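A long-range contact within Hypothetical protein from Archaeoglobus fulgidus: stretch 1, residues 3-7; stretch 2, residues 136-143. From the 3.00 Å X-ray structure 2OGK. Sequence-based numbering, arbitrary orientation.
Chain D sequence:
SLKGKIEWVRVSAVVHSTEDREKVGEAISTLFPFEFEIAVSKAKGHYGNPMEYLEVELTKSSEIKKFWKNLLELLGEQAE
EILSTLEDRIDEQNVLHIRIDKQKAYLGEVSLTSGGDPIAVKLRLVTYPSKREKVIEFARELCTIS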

ATOM      1  N   LYS D   3       3.544 -18.031  15.458  1.00 56.10           N
ATOM      2  CA  LYS D   3       4.510 -17.183  16.231  1.00 56.71           C
ATOM      3  C   LYS D   3       5.253 -16.154  15.370  1.00 56.98           C
ATOM      4  O   LYS D   3       5.577 -16.392  14.207  1.00 57.05           O
ATOM      5  CB  LYS D   3       5.529 -18.066  16.971  1.00 55.76           C
ATOM      6  CG  LYS D   3       6.551 -17.307  17.832  1.00 55.68           C
ATOM      7  CD  LYS D   3       6.153 -17.195  19.318  1.00 56.16           C
ATOM      8  CE  LYS D   3       5.149 -16.070  19.626  1.00 56.30           C
ATOM      9  NZ  LYS D   3       3.719 -16.390  19.321  1.00 56.03           N
ATOM     10  N   GLY D   4       5.526 -15.007  15.980  1.00 58.18           N
ATOM     11  CA  GLY D   4       6.214 -13.914  15.322  1.00 57.84           C
ATOM     12  C   GLY D   4       5.720 -12.663  16.021  1.00 57.70           C
ATOM     13  O   GLY D   4       5.039 -12.755  17.051  1.00 55.65           O
ATOM     14  N   LYS D   5       6.061 -11.495  15.492  1.00 58.39           N
ATOM     15  CA  LYS D   5       5.590 -10.258  16.101  1.00 58.79           C
ATOM     16  C   LYS D   5       5.229  -9.205  15.055  1.00 59.36           C
ATOM     17  O   LYS D   5       5.540  -9.352  13.859  1.00 57.91           O
ATOM     18  CB  LYS D   5       6.638  -9.694  17.067  1.00 57.55           C
ATOM     19  CG  LYS D   5       7.886  -9.112  16.415  1.00 56.19           C
ATOM     20  CD  LYS D   5       8.581  -8.148  17.372  1.00 55.61           C
ATOM     21  CE  LYS D   5       9.595  -7.242  16.666  1.00 56.07           C
ATOM     22  NZ  LYS D   5      10.154  -6.200  17.599  1.00 54.44           N
ATOM     23  N   ILE D   6       4.554  -8.156  15.525  1.00 59.10           N
ATOM     24  CA  ILE D   6       4.150  -7.040  14.683  1.00 58.49           C
ATOM     25  C   ILE D   6       5.179  -5.934  14.903  1.00 59.39           C
ATOM     26  O   ILE D   6       5.022  -5.111  15.797  1.00 60.77           O
ATOM     27  CB  ILE D   6       2.762  -6.497  15.089  1.00 56.57           C
ATOM     28  CG1 ILE D   6       1.755  -7.635  15.208  1.00 55.90           C
ATOM     29  CG2 ILE D   6       2.279  -5.507  14.061  1.00 56.02           C
ATOM     30  CD1 ILE D   6       0.374  -7.175  15.614  1.00 55.23           C
ATOM     31  N   GLU D   7       6.238  -5.918  14.104  1.00 60.66           N
ATOM     32  CA  GLU D   7       7.274  -4.900  14.246  1.00 62.00           C
ATOM     33  C   GLU D   7       6.677  -3.504  14.504  1.00 62.92           C
ATOM     34  O   GLU D   7       7.127  -2.795  15.407  1.00 65.51           O
ATOM     35  CB  GLU D   7       8.140  -4.868  12.997  1.00 62.31           C
ATOM     36  CG  GLU D   7       9.512  -4.312  13.215  1.00 65.70           C
ATOM     37  CD  GLU D   7      10.249  -4.075  11.901  1.00 69.75           C
ATOM     38  OE1 GLU D   7      10.276  -4.993  11.042  1.00 69.57           O
ATOM     39  OE2 GLU D   7      10.806  -2.966  11.731  1.00 72.05           O
ATOM     40  N   ILE D 136       1.659 -15.901   7.068  1.00 42.99           N
ATOM     41  CA  ILE D 136       0.207 -16.055   6.980  1.00 44.68           C
ATOM     42  C   ILE D 136      -0.311 -16.851   8.201  1.00 44.17           C
ATOM     43  O   ILE D 136      -1.384 -16.571   8.734  1.00 44.27           O
ATOM     44  CB  ILE D 136      -0.128 -16.741   5.622  1.00 46.74           C
ATOM     45  CG1 ILE D 136      -1.452 -16.206   5.048  1.00 47.30           C
ATOM     46  CG2 ILE D 136      -0.073 -18.250   5.781  1.00 48.73           C
ATOM     47  CD1 ILE D 136      -2.713 -16.835   5.617  1.00 48.54           C
ATOM     48  N   GLU D 137       0.477 -17.822   8.653  1.00 44.66           N
ATOM     49  CA  GLU D 137       0.140 -18.617   9.828  1.00 45.68           C
ATOM     50  C   GLU D 137       0.044 -17.699  11.055  1.00 44.38           C
ATOM     51  O   GLU D 137      -0.875 -17.802  11.871  1.00 42.67           O
ATOM     52  CB  GLU D 137       1.222 -19.667  10.074  1.00 47.79           C
ATOM     53  CG  GLU D 137       0.974 -20.532  11.301  1.00 53.64           C
ATOM     54  CD  GLU D 137       2.220 -21.260  11.784  1.00 58.65           C
ATOM     55  OE1 GLU D 137       3.288 -20.610  11.886  1.00 61.40           O
ATOM     56  OE2 GLU D 137       2.134 -22.475  12.079  1.00 60.89           O
ATOM     57  N   PHE D 138       1.016 -16.807  11.177  1.00 44.93           N
ATOM     58  CA  PHE D 138       1.063 -15.859  12.275  1.00 46.47           C
ATOM     59  C   PHE D 138      -0.135 -14.914  12.231  1.00 48.78           C
ATOM     60  O   PHE D 138      -0.822 -14.715  13.240  1.00 48.92           O
ATOM     61  CB  PHE D 138       2.371 -15.065  12.202  1.00 45.43           C
ATOM     62  CG  PHE D 138       2.411 -13.872  13.106  1.00 45.23           C
ATOM     63  CD1 PHE D 138       1.968 -13.961  14.420  1.00 45.84           C
ATOM     64  CD2 PHE D 138       2.919 -12.663  12.651  1.00 45.44           C
ATOM     65  CE1 PHE D 138       2.029 -12.863  15.268  1.00 45.57           C
ATOM     66  CE2 PHE D 138       2.987 -11.554  13.489  1.00 45.12           C
ATOM     67  CZ  PHE D 138       2.543 -11.654  14.801  1.00 45.76           C
ATOM     68  N   ALA D 139      -0.383 -14.335  11.057  1.00 50.88           N
ATOM     69  CA  ALA D 139      -1.495 -13.409  10.882  1.00 52.08           C
ATOM     70  C   ALA D 139      -2.780 -14.116  11.230  1.00 52.67           C
ATOM     71  O   ALA D 139      -3.637 -13.557  11.890  1.00 53.09           O
ATOM     72  CB  ALA D 139      -1.549 -12.906   9.456  1.00 52.08           C
ATOM     73  N   ARG D 140      -2.918 -15.354  10.784  1.00 54.41           N
ATOM     74  CA  ARG D 140      -4.112 -16.106  11.097  1.00 58.06           C
ATOM     75  C   ARG D 140      -4.276 -16.252  12.626  1.00 60.30           C
ATOM     76  O   ARG D 140      -5.391 -16.385  13.136  1.00 60.53           O
ATOM     77  CB  ARG D 140      -4.043 -17.471  10.424  1.00 58.07           C
ATOM     78  CG  ARG D 140      -5.273 -18.312  10.643  1.00 61.21           C
ATOM     79  CD  ARG D 140      -5.184 -19.586   9.838  1.00 62.81           C
ATOM     80  NE  ARG D 140      -5.223 -19.308   8.408  1.00 64.55           N
ATOM     81  CZ  ARG D 140      -4.374 -19.819   7.525  1.00 65.33           C
ATOM     82  NH1 ARG D 140      -3.410 -20.640   7.930  1.00 65.91           N
ATOM     83  NH2 ARG D 140      -4.498 -19.520   6.238  1.00 65.57           N
ATOM     84  N   GLU D 141      -3.159 -16.220  13.352  1.00 62.40           N
ATOM     85  CA  GLU D 141      -3.189 -16.333  14.813  1.00 63.11           C
ATOM     86  C   GLU D 141      -3.695 -15.019  15.384  1.00 64.28           C
ATOM     87  O   GLU D 141      -4.619 -15.000  16.193  1.00 66.24           O
ATOM     88  CB  GLU D 141      -1.786 -16.632  15.364  1.00 62.03           C
ATOM     89  N   LEU D 142      -3.076 -13.925  14.955  1.00 64.52           N
ATOM     90  CA  LEU D 142      -3.441 -12.591  15.403  1.00 64.19           C
ATOM     91  C   LEU D 142      -4.943 -12.367  15.467  1.00 65.50           C
ATOM     92  O   LEU D 142      -5.429 -11.510  16.202  1.00 65.25           O
ATOM     93  CB  LEU D 142      -2.813 -11.559  14.484  1.00 61.71           C
ATOM     94  CG  LEU D 142      -1.796 -10.666  15.169  1.00 60.72           C
ATOM     95  CD1 LEU D 142      -0.973 -11.452  16.158  1.00 60.15           C
ATOM     96  CD2 LEU D 142      -0.934 -10.051  14.100  1.00 62.27           C
ATOM     97  N   CYS D 143      -5.679 -13.129  14.675  1.00 67.15           N
ATOM     98  CA  CYS D 143      -7.120 -13.019  14.679  1.00 70.93           C
ATOM     99  C   CYS D 143      -7.627 -13.926  15.812  1.00 74.66           C
ATOM    100  O   CYS D 143      -8.520 -14.760  15.628  1.00 73.44           O
ATOM    101  CB  CYS D 143      -7.655 -13.429  13.307  1.00 71.93           C
ATOM    102  SG  CYS D 143      -6.934 -12.403  11.955  1.00 74.20           S
TER

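Read along the helix, this contact is built around one aromatic side chain, and most of the helix takes no part in it. Ile136 lies out of reach of the N-terminal stretch, but its carbonyl O accepts a hydrogen bond from Arg140 N at 2.8 Å, part of the backbone scaffold that holds the next residues in place. Glu137 starts sideways, and its extended side chain brings OE1 to 4.4 Å from Lys3 N, a loose approach at the exposed margin.

Phe138 carries the contact. Its CA-to-CB bond points toward the other stretch, and with chi1 at 168° (t) the ring lies along the backbone of Gly4 to Ile6. Gly4 CA sits 4.1 Å from the ring centroid and only 2° off the normal, a CH-pi contact centred almost exactly over the face. Glycine fits here for two reasons: a CB would point toward the helix, its ideal position a tight 3.5 Å from Phe138 CD2, and phi/psi of 152/-171 would jam it against the preceding carbonyl. Farther along, Lys5 O comes within 3.4 Å of Phe138 CE2, while Ile6 meets the ring tip, its CG1 4.1 Å from Phe138 CZ. The CA-to-CB bonds of Lys3 and Lys5 point away, and it is their backbone that lies near Phe138; both residues stay exposed.

Ala139 and Arg140 are out of reach, and Glu141, modelled only to CB, makes no contact. One turn after Phe138, the CA-to-CB bond of Leu142 again points toward the other stretch; its N donates to Phe138 O at 2.9 Å, linking the two contact positions through the helix backbone. Leu142 CD2 meets Ile6 CD1 at 3.5 Å, so buried Ile6 touches both. Cys143 lies beyond reach.

No hydrogen bond crosses between the stretches. The rule is an i, i+4 apolar pair, with glycine letting the backbone approach the aromatic face.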